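Local coordinates for protein beta-N-acetylglucosaminidase Nag2 (Vibrio harveyi, PDB 6EZR) that probably catalyses the hydrolysis of terminal non-reducing N-acetyl-D-hexosamine residues in N-acetyl-beta-D-hexosaminides, as a family 20 glycoside hydrolase, at residues I60-T65 with P332-L337; L136-P141 with Y619-K624; P141-P146 with M603-W608; E328-Q333 with C374-K379; I364-D369 with P430-G435. All coordinates share one frame; numbering follows the deposited sequence.

Interaction 1: I60-T65 with P332-L337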
# COMPACT_ATOMS: atom_id res chain seq x y z
N ILE A 60 -15.03 -10.89 14.47
CA ILE A 60 -14.99 -11.02 13.01
C ILE A 60 -13.99 -10.00 12.52
O ILE A 60 -14.31 -8.81 12.39
CB ILE A 60 -16.38 -10.73 12.38
CG1 ILE A 60 -17.37 -11.84 12.75
CG2 ILE A 60 -16.31 -10.61 10.85
CD1 ILE A 60 -18.80 -11.37 12.72
N GLY A 61 -12.76 -10.45 12.26
CA GLY A 61 -11.68 -9.55 11.85
C GLY A 61 -11.29 -8.68 13.03
O GLY A 61 -11.02 -9.19 14.11
N SER A 62 -11.29 -7.36 12.84
CA SER A 62 -11.04 -6.45 13.96
C SER A 62 -12.30 -6.17 14.80
O SER A 62 -12.19 -5.65 15.90
CB SER A 62 -10.46 -5.13 13.46
OG SER A 62 -11.44 -4.36 12.78
N PHE A 63 -13.47 -6.54 14.28
CA PHE A 63 -14.73 -6.17 14.89
C PHE A 63 -15.09 -7.12 16.02
O PHE A 63 -15.50 -8.26 15.77
CB PHE A 63 -15.83 -6.16 13.83
CG PHE A 63 -17.14 -5.68 14.34
CD1 PHE A 63 -17.27 -4.38 14.82
CD2 PHE A 63 -18.26 -6.51 14.34
CE1 PHE A 63 -18.49 -3.92 15.29
CE2 PHE A 63 -19.48 -6.05 14.80
CZ PHE A 63 -19.60 -4.76 15.28
N CYS A 64 -14.93 -6.63 17.25
CA CYS A 64 -15.16 -7.42 18.45
C CYS A 64 -16.41 -6.95 19.18
O CYS A 64 -16.67 -5.75 19.27
CB CYS A 64 -13.95 -7.33 19.39
SG CYS A 64 -12.37 -7.86 18.67
N THR A 65 -17.18 -7.91 19.69
CA THR A 65 -18.42 -7.65 20.43
C THR A 65 -18.35 -8.47 21.71
O THR A 65 -18.11 -9.67 21.66
CB THR A 65 -19.67 -8.05 19.60
OG1 THR A 65 -19.73 -7.25 18.41
CG2 THR A 65 -20.96 -7.83 20.38
N PRO A 332 -18.05 -3.37 10.39
CA PRO A 332 -16.96 -2.40 10.37
C PRO A 332 -15.61 -3.05 10.65
O PRO A 332 -15.55 -4.15 11.23
CB PRO A 332 -17.33 -1.42 11.48
CG PRO A 332 -18.20 -2.19 12.40
CD PRO A 332 -18.95 -3.16 11.53
N GLN A 333 -14.54 -2.39 10.21
CA GLN A 333 -13.18 -2.89 10.38
C GLN A 333 -12.21 -1.74 10.63
O GLN A 333 -12.19 -0.77 9.89
CB GLN A 333 -12.72 -3.66 9.14
CG GLN A 333 -13.44 -4.98 8.87
CD GLN A 333 -13.26 -6.02 9.98
OE1 GLN A 333 -12.33 -5.94 10.79
NE2 GLN A 333 -14.17 -6.99 10.03
N TYR A 334 -11.43 -1.88 11.71
CA TYR A 334 -10.25 -1.04 12.01
C TYR A 334 -10.58 0.32 12.60
O TYR A 334 -10.06 0.67 13.66
CB TYR A 334 -9.34 -0.84 10.79
CG TYR A 334 -9.01 -2.08 9.98
CD1 TYR A 334 -8.32 -3.16 10.54
CD2 TYR A 334 -9.35 -2.16 8.64
CE1 TYR A 334 -8.01 -4.29 9.78
CE2 TYR A 334 -9.06 -3.28 7.88
CZ TYR A 334 -8.38 -4.34 8.45
OH TYR A 334 -8.08 -5.43 7.66
N THR A 335 -11.38 1.10 11.87
CA THR A 335 -11.78 2.46 12.24
C THR A 335 -13.26 2.63 11.90
O THR A 335 -13.88 1.71 11.37
CB THR A 335 -10.96 3.51 11.46
OG1 THR A 335 -11.23 3.39 10.06
CG2 THR A 335 -9.46 3.34 11.71
N HIS A 336 -13.81 3.81 12.20
CA HIS A 336 -15.21 4.17 11.87
C HIS A 336 -16.23 3.14 12.38
O HIS A 336 -17.15 2.75 11.67
CB HIS A 336 -15.36 4.38 10.36
CG HIS A 336 -14.60 5.55 9.84
ND1 HIS A 336 -13.26 5.49 9.54
CD2 HIS A 336 -14.98 6.83 9.59
CE1 HIS A 336 -12.85 6.68 9.12
NE2 HIS A 336 -13.88 7.50 9.14
N LEU A 337 -16.03 2.73 13.63
CA LEU A 337 -16.84 1.69 14.29
C LEU A 337 -18.36 1.93 14.24
O LEU A 337 -19.13 0.98 14.06
CB LEU A 337 -16.38 1.56 15.74
CG LEU A 337 -16.81 0.36 16.59
CD1 LEU A 337 -16.18 -0.93 16.08
CD2 LEU A 337 -16.38 0.62 18.03

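Interaction 2: L136-P141 with Y619-K624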
# COMPACT_ATOMS: atom_id res chain seq x y z
N LEU A 136 24.87 17.74 7.36
CA LEU A 136 24.96 18.93 6.51
C LEU A 136 23.90 18.87 5.42
O LEU A 136 23.27 17.83 5.20
CB LEU A 136 26.35 19.04 5.86
CG LEU A 136 27.57 19.10 6.79
CD1 LEU A 136 28.81 19.30 5.94
CD2 LEU A 136 27.44 20.19 7.85
N THR A 137 23.71 20.00 4.74
CA THR A 137 22.75 20.14 3.65
C THR A 137 23.51 20.11 2.33
O THR A 137 24.35 20.97 2.06
CB THR A 137 21.97 21.45 3.80
OG1 THR A 137 21.36 21.50 5.10
CG2 THR A 137 20.88 21.57 2.74
N HIS A 138 23.22 19.10 1.51
CA HIS A 138 23.85 18.93 0.19
C HIS A 138 23.29 19.99 -0.75
O HIS A 138 22.10 20.28 -0.72
CB HIS A 138 23.57 17.52 -0.35
CG HIS A 138 24.57 17.04 -1.36
ND1 HIS A 138 24.64 17.55 -2.63
CD2 HIS A 138 25.51 16.07 -1.29
CE1 HIS A 138 25.59 16.93 -3.30
NE2 HIS A 138 26.14 16.02 -2.51
N ALA A 139 24.17 20.59 -1.55
CA ALA A 139 23.81 21.72 -2.42
C ALA A 139 22.89 21.29 -3.56
O ALA A 139 22.02 22.05 -3.99
CB ALA A 139 25.07 22.39 -2.96
N GLN A 140 23.12 20.08 -4.07
CA GLN A 140 22.21 19.35 -4.96
C GLN A 140 21.38 18.26 -4.23
O GLN A 140 21.82 17.11 -4.12
CB GLN A 140 23.02 18.71 -6.10
CG GLN A 140 23.73 19.70 -7.02
CD GLN A 140 25.00 20.30 -6.40
OE1 GLN A 140 25.94 19.57 -6.08
NE2 GLN A 140 25.02 21.62 -6.23
N PRO A 141 20.15 18.60 -3.77
CA PRO A 141 19.32 17.64 -3.02
C PRO A 141 18.55 16.67 -3.92
O PRO A 141 17.32 16.74 -4.04
CB PRO A 141 18.37 18.57 -2.25
CG PRO A 141 18.14 19.68 -3.22
CD PRO A 141 19.48 19.91 -3.88
N TYR A 619 23.21 10.39 1.39
CA TYR A 619 21.75 10.35 1.27
C TYR A 619 21.07 11.28 2.25
O TYR A 619 20.20 12.07 1.85
CB TYR A 619 21.20 8.93 1.44
CG TYR A 619 19.70 8.86 1.68
CD1 TYR A 619 18.79 9.00 0.63
CD2 TYR A 619 19.20 8.65 2.96
CE1 TYR A 619 17.42 8.93 0.86
CE2 TYR A 619 17.83 8.58 3.19
CZ TYR A 619 16.95 8.72 2.13
OH TYR A 619 15.59 8.65 2.36
N LEU A 620 21.45 11.20 3.52
CA LEU A 620 20.89 12.08 4.55
C LEU A 620 21.03 13.56 4.20
O LEU A 620 20.08 14.33 4.37
CB LEU A 620 21.50 11.79 5.93
CG LEU A 620 20.97 10.57 6.70
CD1 LEU A 620 21.77 10.42 7.99
CD2 LEU A 620 19.49 10.70 7.04
N SER A 621 22.20 13.95 3.70
CA SER A 621 22.43 15.34 3.30
C SER A 621 21.55 15.75 2.12
O SER A 621 21.08 16.89 2.07
CB SER A 621 23.92 15.61 3.03
OG SER A 621 24.39 14.86 1.93
N ARG A 622 21.31 14.83 1.19
CA ARG A 622 20.37 15.07 0.08
C ARG A 622 18.91 15.10 0.53
O ARG A 622 18.14 15.96 0.08
CB ARG A 622 20.61 14.06 -1.04
CG ARG A 622 21.89 14.36 -1.79
CD ARG A 622 22.13 13.44 -2.96
NE ARG A 622 22.57 12.12 -2.52
CZ ARG A 622 21.82 11.02 -2.43
NH1 ARG A 622 20.54 11.02 -2.75
NH2 ARG A 622 22.38 9.88 -2.01
N LEU A 623 18.54 14.20 1.44
CA LEU A 623 17.21 14.25 2.05
C LEU A 623 17.00 15.56 2.81
O LEU A 623 15.93 16.18 2.71
CB LEU A 623 16.98 13.03 2.96
CG LEU A 623 15.62 12.91 3.67
CD1 LEU A 623 14.47 12.89 2.67
CD2 LEU A 623 15.60 11.65 4.52
N LYS A 624 18.01 16.00 3.56
CA LYS A 624 17.89 17.23 4.33
C LYS A 624 17.61 18.44 3.44
O LYS A 624 16.76 19.26 3.76
CB LYS A 624 19.14 17.50 5.18
CG LYS A 624 18.91 18.55 6.26
CD LYS A 624 20.17 18.82 7.05
CE LYS A 624 19.92 19.80 8.19
NZ LYS A 624 19.19 19.17 9.32

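Interaction 3: P141-P146 with M603-W608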
# COMPACT_ATOMS: atom_id res chain seq x y z
N PRO A 141 20.15 18.60 -3.77
CA PRO A 141 19.32 17.64 -3.02
C PRO A 141 18.55 16.67 -3.92
O PRO A 141 17.32 16.74 -4.04
CB PRO A 141 18.37 18.57 -2.25
CG PRO A 141 18.14 19.68 -3.22
CD PRO A 141 19.48 19.91 -3.88
N LEU A 142 19.28 15.74 -4.52
CA LEU A 142 18.72 14.87 -5.55
C LEU A 142 18.36 13.49 -5.01
O LEU A 142 19.18 12.83 -4.38
CB LEU A 142 19.71 14.76 -6.72
CG LEU A 142 20.05 16.08 -7.42
CD1 LEU A 142 21.19 15.87 -8.40
CD2 LEU A 142 18.85 16.69 -8.13
N LEU A 143 17.12 13.08 -5.26
CA LEU A 143 16.59 11.80 -4.80
C LEU A 143 15.68 11.19 -5.87
O LEU A 143 14.67 11.80 -6.22
CB LEU A 143 15.78 11.98 -3.52
CG LEU A 143 16.55 12.45 -2.28
CD1 LEU A 143 15.58 12.91 -1.21
CD2 LEU A 143 17.43 11.34 -1.76
N PRO A 144 16.02 10.02 -6.43
CA PRO A 144 17.25 9.27 -6.15
C PRO A 144 18.51 9.95 -6.68
O PRO A 144 18.44 10.86 -7.52
CB PRO A 144 17.01 7.96 -6.90
CG PRO A 144 16.13 8.32 -8.03
CD PRO A 144 15.24 9.43 -7.53
N LYS A 145 19.65 9.50 -6.16
CA LYS A 145 20.98 9.96 -6.57
C LYS A 145 21.21 9.56 -8.03
O LYS A 145 21.02 8.40 -8.39
CB LYS A 145 22.04 9.29 -5.69
CG LYS A 145 23.50 9.65 -5.98
CD LYS A 145 23.90 10.99 -5.38
CE LYS A 145 25.30 11.42 -5.80
NZ LYS A 145 25.71 12.65 -5.07
N PRO A 146 21.60 10.53 -8.87
CA PRO A 146 22.03 10.16 -10.22
C PRO A 146 23.28 9.29 -10.20
O PRO A 146 24.14 9.47 -9.34
CB PRO A 146 22.31 11.51 -10.88
CG PRO A 146 21.47 12.48 -10.14
CD PRO A 146 21.49 12.00 -8.72
N MET A 603 13.58 3.96 -0.71
CA MET A 603 13.11 2.88 -1.59
C MET A 603 13.38 3.21 -3.06
O MET A 603 13.87 2.37 -3.82
CB MET A 603 11.60 2.65 -1.41
CG MET A 603 11.14 2.26 -0.01
SD MET A 603 11.71 0.62 0.46
CE MET A 603 13.21 0.99 1.37
N ALA A 604 13.02 4.43 -3.45
CA ALA A 604 13.30 4.96 -4.79
C ALA A 604 14.77 4.87 -5.15
O ALA A 604 15.11 4.44 -6.25
CB ALA A 604 12.83 6.41 -4.88
N GLU A 605 15.64 5.21 -4.21
CA GLU A 605 17.09 5.15 -4.44
C GLU A 605 17.62 3.72 -4.61
O GLU A 605 18.53 3.49 -5.40
CB GLU A 605 17.84 5.88 -3.32
CG GLU A 605 19.29 6.17 -3.67
CD GLU A 605 19.84 7.40 -2.99
OE1 GLU A 605 20.78 7.26 -2.19
OE2 GLU A 605 19.32 8.51 -3.25
N ALA A 606 17.04 2.78 -3.87
CA ALA A 606 17.34 1.35 -4.06
C ALA A 606 16.93 0.84 -5.44
O ALA A 606 17.57 -0.04 -5.99
CB ALA A 606 16.64 0.52 -2.98
N CYS A 607 15.84 1.39 -5.97
CA CYS A 607 15.30 1.02 -7.27
C CYS A 607 16.11 1.56 -8.44
O CYS A 607 16.14 0.94 -9.50
CB CYS A 607 13.88 1.58 -7.42
SG CYS A 607 12.63 0.92 -6.32
N TRP A 608 16.71 2.73 -8.24
CA TRP A 608 17.30 3.52 -9.32
C TRP A 608 18.82 3.58 -9.27
O TRP A 608 19.49 3.31 -10.28
CB TRP A 608 16.76 4.96 -9.27
CG TRP A 608 17.31 5.82 -10.35
CD1 TRP A 608 18.52 6.46 -10.35
CD2 TRP A 608 16.70 6.11 -11.61
NE1 TRP A 608 18.70 7.13 -11.53
CE2 TRP A 608 17.60 6.94 -12.32
CE3 TRP A 608 15.48 5.77 -12.20
CZ2 TRP A 608 17.31 7.43 -13.59
CZ3 TRP A 608 15.20 6.27 -13.47
CH2 TRP A 608 16.12 7.08 -14.16

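Interaction 4: E328-Q333 with C374-K379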
# COMPACT_ATOMS: atom_id res chain seq x y z
N GLU A 328 -24.76 -1.99 7.81
CA GLU A 328 -24.42 -2.58 6.51
C GLU A 328 -24.27 -4.09 6.62
O GLU A 328 -24.21 -4.65 7.71
CB GLU A 328 -23.11 -1.99 5.96
CG GLU A 328 -22.97 -0.48 6.07
CD GLU A 328 -24.18 0.29 5.55
OE1 GLU A 328 -24.65 -0.01 4.43
OE2 GLU A 328 -24.65 1.19 6.28
N THR A 329 -24.18 -4.73 5.45
CA THR A 329 -23.95 -6.17 5.35
C THR A 329 -22.57 -6.55 5.90
O THR A 329 -22.44 -7.50 6.67
CB THR A 329 -24.03 -6.63 3.88
OG1 THR A 329 -25.11 -5.96 3.22
CG2 THR A 329 -24.24 -8.15 3.79
N ILE A 330 -21.57 -5.79 5.46
CA ILE A 330 -20.18 -5.97 5.88
C ILE A 330 -19.96 -5.23 7.20
O ILE A 330 -20.21 -4.03 7.29
CB ILE A 330 -19.18 -5.47 4.81
CG1 ILE A 330 -19.41 -6.20 3.49
CG2 ILE A 330 -17.74 -5.66 5.28
CD1 ILE A 330 -18.60 -5.68 2.31
N GLU A 331 -19.44 -5.95 8.20
CA GLU A 331 -19.15 -5.40 9.52
C GLU A 331 -18.06 -4.32 9.43
O GLU A 331 -17.24 -4.34 8.51
CB GLU A 331 -18.68 -6.50 10.47
CG GLU A 331 -19.77 -7.45 10.97
CD GLU A 331 -20.15 -8.57 10.00
OE1 GLU A 331 -19.47 -8.75 8.95
OE2 GLU A 331 -21.14 -9.28 10.29
N PRO A 332 -18.05 -3.37 10.39
CA PRO A 332 -16.96 -2.40 10.37
C PRO A 332 -15.61 -3.05 10.65
O PRO A 332 -15.55 -4.15 11.23
CB PRO A 332 -17.33 -1.42 11.48
CG PRO A 332 -18.20 -2.19 12.40
CD PRO A 332 -18.95 -3.16 11.53
N GLN A 333 -14.54 -2.39 10.21
CA GLN A 333 -13.18 -2.89 10.38
C GLN A 333 -12.21 -1.74 10.63
O GLN A 333 -12.19 -0.77 9.89
CB GLN A 333 -12.72 -3.66 9.14
CG GLN A 333 -13.44 -4.98 8.87
CD GLN A 333 -13.26 -6.02 9.98
OE1 GLN A 333 -12.33 -5.94 10.79
NE2 GLN A 333 -14.17 -6.99 10.03
N CYS A 374 -11.57 -12.49 -0.29
CA CYS A 374 -12.74 -12.25 -1.15
C CYS A 374 -14.08 -12.05 -0.43
O CYS A 374 -15.14 -12.22 -1.04
CB CYS A 374 -12.86 -13.41 -2.14
SG CYS A 374 -12.56 -12.87 -3.83
N ARG A 375 -14.03 -11.65 0.83
CA ARG A 375 -15.23 -11.50 1.65
C ARG A 375 -16.17 -10.41 1.16
O ARG A 375 -17.39 -10.60 1.15
CB ARG A 375 -14.85 -11.24 3.10
CG ARG A 375 -15.95 -11.50 4.10
CD ARG A 375 -15.45 -11.29 5.52
NE ARG A 375 -16.44 -11.72 6.51
CZ ARG A 375 -17.23 -10.93 7.24
NH1 ARG A 375 -17.18 -9.60 7.16
NH2 ARG A 375 -18.09 -11.50 8.09
N ALA A 376 -15.62 -9.27 0.74
CA ALA A 376 -16.45 -8.17 0.23
C ALA A 376 -17.24 -8.61 -1.01
O ALA A 376 -18.42 -8.30 -1.13
CB ALA A 376 -15.60 -6.96 -0.09
N ALA A 377 -16.57 -9.32 -1.91
CA ALA A 377 -17.21 -9.86 -3.11
C ALA A 377 -18.33 -10.83 -2.74
O ALA A 377 -19.47 -10.66 -3.15
CB ALA A 377 -16.18 -10.54 -3.99
N ILE A 378 -17.98 -11.84 -1.94
CA ILE A 378 -18.90 -12.88 -1.49
C ILE A 378 -20.14 -12.31 -0.79
O ILE A 378 -21.26 -12.75 -1.07
CB ILE A 378 -18.17 -13.89 -0.59
CG1 ILE A 378 -17.19 -14.70 -1.44
CG2 ILE A 378 -19.15 -14.83 0.11
CD1 ILE A 378 -16.13 -15.45 -0.65
N LYS A 379 -19.95 -11.34 0.10
CA LYS A 379 -21.06 -10.67 0.81
C LYS A 379 -21.91 -9.76 -0.09
O LYS A 379 -23.06 -9.47 0.24
CB LYS A 379 -20.53 -9.88 2.02
CG LYS A 379 -19.89 -10.76 3.10
CD LYS A 379 -20.76 -10.95 4.34
CE LYS A 379 -20.39 -9.95 5.42
NZ LYS A 379 -21.35 -9.92 6.55

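Interaction 5: I364-D369 with P430-G435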
# COMPACT_ATOMS: atom_id res chain seq x y z
N ILE A 364 -0.27 1.77 -14.39
CA ILE A 364 -1.12 1.33 -13.26
C ILE A 364 -1.46 -0.16 -13.40
O ILE A 364 -2.03 -0.57 -14.41
CB ILE A 364 -2.39 2.20 -13.14
CG1 ILE A 364 -1.99 3.61 -12.67
CG2 ILE A 364 -3.41 1.59 -12.16
CD1 ILE A 364 -3.11 4.63 -12.63
N ILE A 365 -1.12 -0.95 -12.38
CA ILE A 365 -1.40 -2.40 -12.38
C ILE A 365 -2.53 -2.68 -11.40
O ILE A 365 -2.34 -2.55 -10.20
CB ILE A 365 -0.13 -3.22 -12.05
CG1 ILE A 365 0.90 -3.02 -13.16
CG2 ILE A 365 -0.46 -4.72 -11.89
CD1 ILE A 365 2.25 -3.67 -12.92
N PRO A 366 -3.72 -3.07 -11.91
CA PRO A 366 -4.84 -3.32 -11.00
C PRO A 366 -4.73 -4.69 -10.38
O PRO A 366 -4.22 -5.60 -11.04
CB PRO A 366 -6.05 -3.26 -11.92
CG PRO A 366 -5.52 -3.80 -13.20
CD PRO A 366 -4.13 -3.24 -13.31
N GLU A 367 -5.21 -4.83 -9.15
CA GLU A 367 -5.24 -6.13 -8.46
C GLU A 367 -6.67 -6.55 -8.09
O GLU A 367 -7.38 -5.79 -7.43
CB GLU A 367 -4.36 -6.12 -7.21
CG GLU A 367 -4.29 -7.47 -6.51
CD GLU A 367 -3.47 -7.47 -5.24
OE1 GLU A 367 -2.54 -6.65 -5.09
OE2 GLU A 367 -3.76 -8.30 -4.36
N ILE A 368 -7.05 -7.76 -8.49
CA ILE A 368 -8.30 -8.41 -8.09
C ILE A 368 -7.95 -9.70 -7.31
O ILE A 368 -7.62 -10.72 -7.91
CB ILE A 368 -9.19 -8.77 -9.31
CG1 ILE A 368 -9.46 -7.55 -10.20
CG2 ILE A 368 -10.50 -9.42 -8.86
CD1 ILE A 368 -10.18 -6.39 -9.54
N ASP A 369 -8.04 -9.63 -5.98
CA ASP A 369 -7.71 -10.75 -5.08
C ASP A 369 -8.68 -11.95 -5.18
O ASP A 369 -9.84 -11.82 -4.82
CB ASP A 369 -7.75 -10.27 -3.60
CG ASP A 369 -6.39 -9.91 -3.03
OD1 ASP A 369 -5.35 -10.45 -3.45
OD2 ASP A 369 -6.39 -9.10 -2.08
N PRO A 430 -0.69 -4.11 -19.84
CA PRO A 430 -0.86 -5.53 -20.22
C PRO A 430 -0.67 -6.54 -19.07
O PRO A 430 -0.23 -7.67 -19.30
CB PRO A 430 0.22 -5.71 -21.30
CG PRO A 430 1.32 -4.83 -20.83
CD PRO A 430 0.68 -3.65 -20.13
N TYR A 431 -1.06 -6.14 -17.86
CA TYR A 431 -0.84 -6.90 -16.63
C TYR A 431 -2.06 -6.75 -15.73
O TYR A 431 -2.64 -5.67 -15.63
CB TYR A 431 0.40 -6.39 -15.87
CG TYR A 431 1.64 -6.20 -16.71
CD1 TYR A 431 2.28 -7.29 -17.29
CD2 TYR A 431 2.18 -4.93 -16.92
CE1 TYR A 431 3.41 -7.13 -18.07
CE2 TYR A 431 3.32 -4.76 -17.70
CZ TYR A 431 3.94 -5.86 -18.27
OH TYR A 431 5.07 -5.70 -19.04
N VAL A 432 -2.46 -7.85 -15.10
CA VAL A 432 -3.48 -7.84 -14.06
C VAL A 432 -2.98 -8.74 -12.95
O VAL A 432 -2.57 -9.87 -13.21
CB VAL A 432 -4.86 -8.34 -14.55
CG1 VAL A 432 -5.86 -8.38 -13.41
CG2 VAL A 432 -5.38 -7.45 -15.66
N HIS A 433 -3.03 -8.22 -11.73
CA HIS A 433 -2.60 -8.90 -10.53
C HIS A 433 -3.83 -9.59 -9.95
O HIS A 433 -4.87 -8.96 -9.79
CB HIS A 433 -2.01 -7.88 -9.55
CG HIS A 433 -1.14 -8.48 -8.49
ND1 HIS A 433 -1.58 -9.43 -7.60
CD2 HIS A 433 0.14 -8.22 -8.14
CE1 HIS A 433 -0.61 -9.75 -6.77
NE2 HIS A 433 0.45 -9.02 -7.07
N ILE A 434 -3.71 -10.88 -9.67
CA ILE A 434 -4.84 -11.76 -9.33
C ILE A 434 -4.90 -12.18 -7.84
O ILE A 434 -5.84 -12.84 -7.40
CB ILE A 434 -4.83 -13.01 -10.25
CG1 ILE A 434 -6.24 -13.59 -10.46
CG2 ILE A 434 -3.85 -14.07 -9.75
CD1 ILE A 434 -7.15 -12.74 -11.33
N GLY A 435 -3.85 -11.81 -7.11
CA GLY A 435 -3.74 -12.07 -5.69
C GLY A 435 -3.05 -13.40 -5.55
O GLY A 435 -1.83 -13.47 -5.43

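Interaction 1: I60-T65 with P332-L337
S62 and Q333 meet where the tight turn of a two-residue beta hairpin, type II' from I60 to F63 with G61 at its positive-phi position, docks on a loop of the family 20 catalytic domain. The Q333 side chain binds this turn with both ends of its amide. Bent at chi2 (-62°), it brings OE1 to 2.7 Å from S62 N, which donates in the amide plane on a lone pair; S62 OG reaches the same oxygen from above that plane. NE2 donates a hydrogen bond to I60 O at 3.0 Å, and F63 N approaches that carbonyl from the opposite face, so one of the hairpin's own two closing bonds and the loop's bond share one acceptor. A chi1 of 72° places S62 OG between its backbone N and carbonyl carbon, where it donates to Q333 OE1 and also accepts from Y334 N (2.7 Å from OG). The Y334 side chain in turn borders R274 and E584, which bind N-acetyl-D-glucosamine. The ring of F63 has P332 CD over one face, 3.9 Å from its centroid, and L337 CD1 at its edge, 3.8 Å from F63 CD1.

Interaction 2: L136-P141 with Y619-K624
H138 and S621 supply the hydrogen bond of this contact, from H138 N to S621 O at 3.1 Å. It is nearly straight (170° at the hydrogen), yet the donor stands 60° out of the carbonyl plane, away from the lone pairs. A weaker polar touch runs the other way: L136 O rests 3.2 Å from S621 CA in a CA-H...O contact and lies equally near S621 CB.

Ring contacts come next. H138, its CG anti to the backbone N (chi1 -156°), lies side by side with R622, and R622 CG forms a CH-pi contact over one face of the imidazole, 4.2 Å from the ring centroid. S621 OG sits at the edge of the same ring, although its hydrogen bond goes back to D618 O within the helix. H138 ND1 takes Q140 N in the ring plane, a bond that helps to fix the rotation of the imidazole.

The remaining contacts are made by aliphatic stems. The stem of R622 passes Q140 O, with CG 3.6 Å from that oxygen, before its guanidinium turns to D618, E605 and L142 O. P141 CB packs on R622 O at 3.5 Å. Farther along, K624 crosses T137 at about a right angle, its CD 3.5 Å from T137 OG1, and its ammonium end makes a cation-pi contact with W641.

The whole is the irregular connection between strand 110-117 of the N-terminal sheet and strand 148-152 of the next sheet, laid across the chain's last helix, 616-632.

Interaction 3: P141-P146 with M603-W608
P144 and W608 make the tight, buried part of this contact. A cis peptide bond precedes P144, and its ring is directed at the helix, where CG lies 3.6 Å from W608 CG and CB lies 3.7 Å from E605 CA. The proline thus sits over the helix backbone and crosses the indole obliquely. The indole also presents an edge to segment 141-146: K145 O lies near its plane, 3.7 Å from W608 CD1, while W608 NE1 bonds to D259 OD1.

E605 adds the polar tie. With its CG anti to the backbone N (chi1 -165°) and the chain extended beyond, the carboxylate reaches the loop, and OE2 accepts K145 N at 3.1 Å from above its plane. The same oxygen forms a salt bridge with R622 NH1, and OE1 takes the hydroxyl of Y556, so both oxygens of this buried carboxylate are satisfied. L143 CD2 packs against OE2 at 3.7 Å.

K145 forms the looser side. It is partly exposed; its CB touches E605 OE2, but beyond a bend at chi2 (80°) the chain leads away from helix 599-608, alongside R622, and NZ makes a long, weak ion pair with D618.

The loop before strand 148-152 is therefore wedged between helix 599-608, whose M603 and C607 side chains pack on barrel strand 574-581, and helix 616-632, touched by L143 and K145, while L142 packs on helix 227-240.

Interaction 4: E328-Q333 with C374-K379
E331 OE1 is gripped by three nitrogens: R375 NH1 at 3.0 Å, R375 NH2 at 3.2 Å and K379 NZ at 3.3 Å. The arginine holds this one oxygen end-on with both terminal nitrogens, and the oxygen lies in the guanidinium plane, although the carboxylate is turned 41° against it. NH2 meets OE1 from above the carboxylate plane; the lysine comes from the syn side, 29° out of that plane. E331 arrives by a bend at chi2 (81°), whereas R375 stretches straight out from the helix, CG to NE, and NE turns to D402 in a further salt bridge. K379 bends at chi2 and chi3, so that its CE passes over one face of the guanidinium and NZ also bonds to T329 O, 2.7 Å away.

This salt-bridge network joins a long loop of the TIM-barrel catalytic domain to the short helix 375-380, which follows barrel strand 363-370 and has C374 as its N-cap. Two cations converging on a single carboxylate oxygen would be expected to favour its ionised form.

Beside the salt bridges, I330 packs on the helix. Its CD1 touches A376 CB at 4.0 Å, and its CG1 lies 4.1 Å from K379 CB.

Interaction 5: I364-D369 with P430-G435
Strands 364-369 and 431-435 run parallel, their axes 4.5 Å apart at closest approach and inclined by 25°, with E367 in register with H433. Two backbone bonds flank E367: H433 N donates to P366 O at 3.0 Å, and I368 N to H433 O at 2.8 Å.

On the shared face, E367 and H433 project side by side. Both have CG anti to the backbone N (chi1 -176° for E367), and the carboxylate stacks on the imidazole, with E367 CG 3.5 Å from H433 ND1 and OE1 above the ring toward its rim. The carboxylate's hydrogen bonds go elsewhere: OE1 accepts from H298 and H300, OE2 from W487, three bonds that help to fix its plane, 23° from that of the ring. G435 N makes a weak bond to H433 ND1 at the ring's edge. G435, with positive phi and no side chain, brings its CA to 3.2 Å from D369 OD1. Toward the N-terminal ends of the strands, I365 CD1 meets the Y431 ring obliquely, 4.2 Å from CD2.

Two parallel neighbours joined through helix 410-426 form a beta-alpha-beta crossover, the repeating unit of the TIM barrel; strand 431-435 leads toward E438, the predicted proton donor.

Overall arrangement
Followed from the N terminus, interaction 1 opens at 60-65, and interactions 2 and 3 open at 136-146, sharing P141. Interaction 1 closes at 332-337, inside both, and so crosses them; it pins the hairpin of the N-terminal sheet to a catalytic-domain loop. Interactions 4 and 5 nest within the loops of 2 and 3 and cross each other. Interaction 4 shares P332 and Q333 with interaction 1 and ties their loop to helix 375-380, while interaction 5 joins two neighbouring barrel strands. Interaction 3, nested inside 2, closes next, and together they hold the loop before strand 148-152 against helices 599-608 and 616-632. Interactions 1 and 3 lie about 39 Å apart, centre to centre, on opposite sides of the chain's centre.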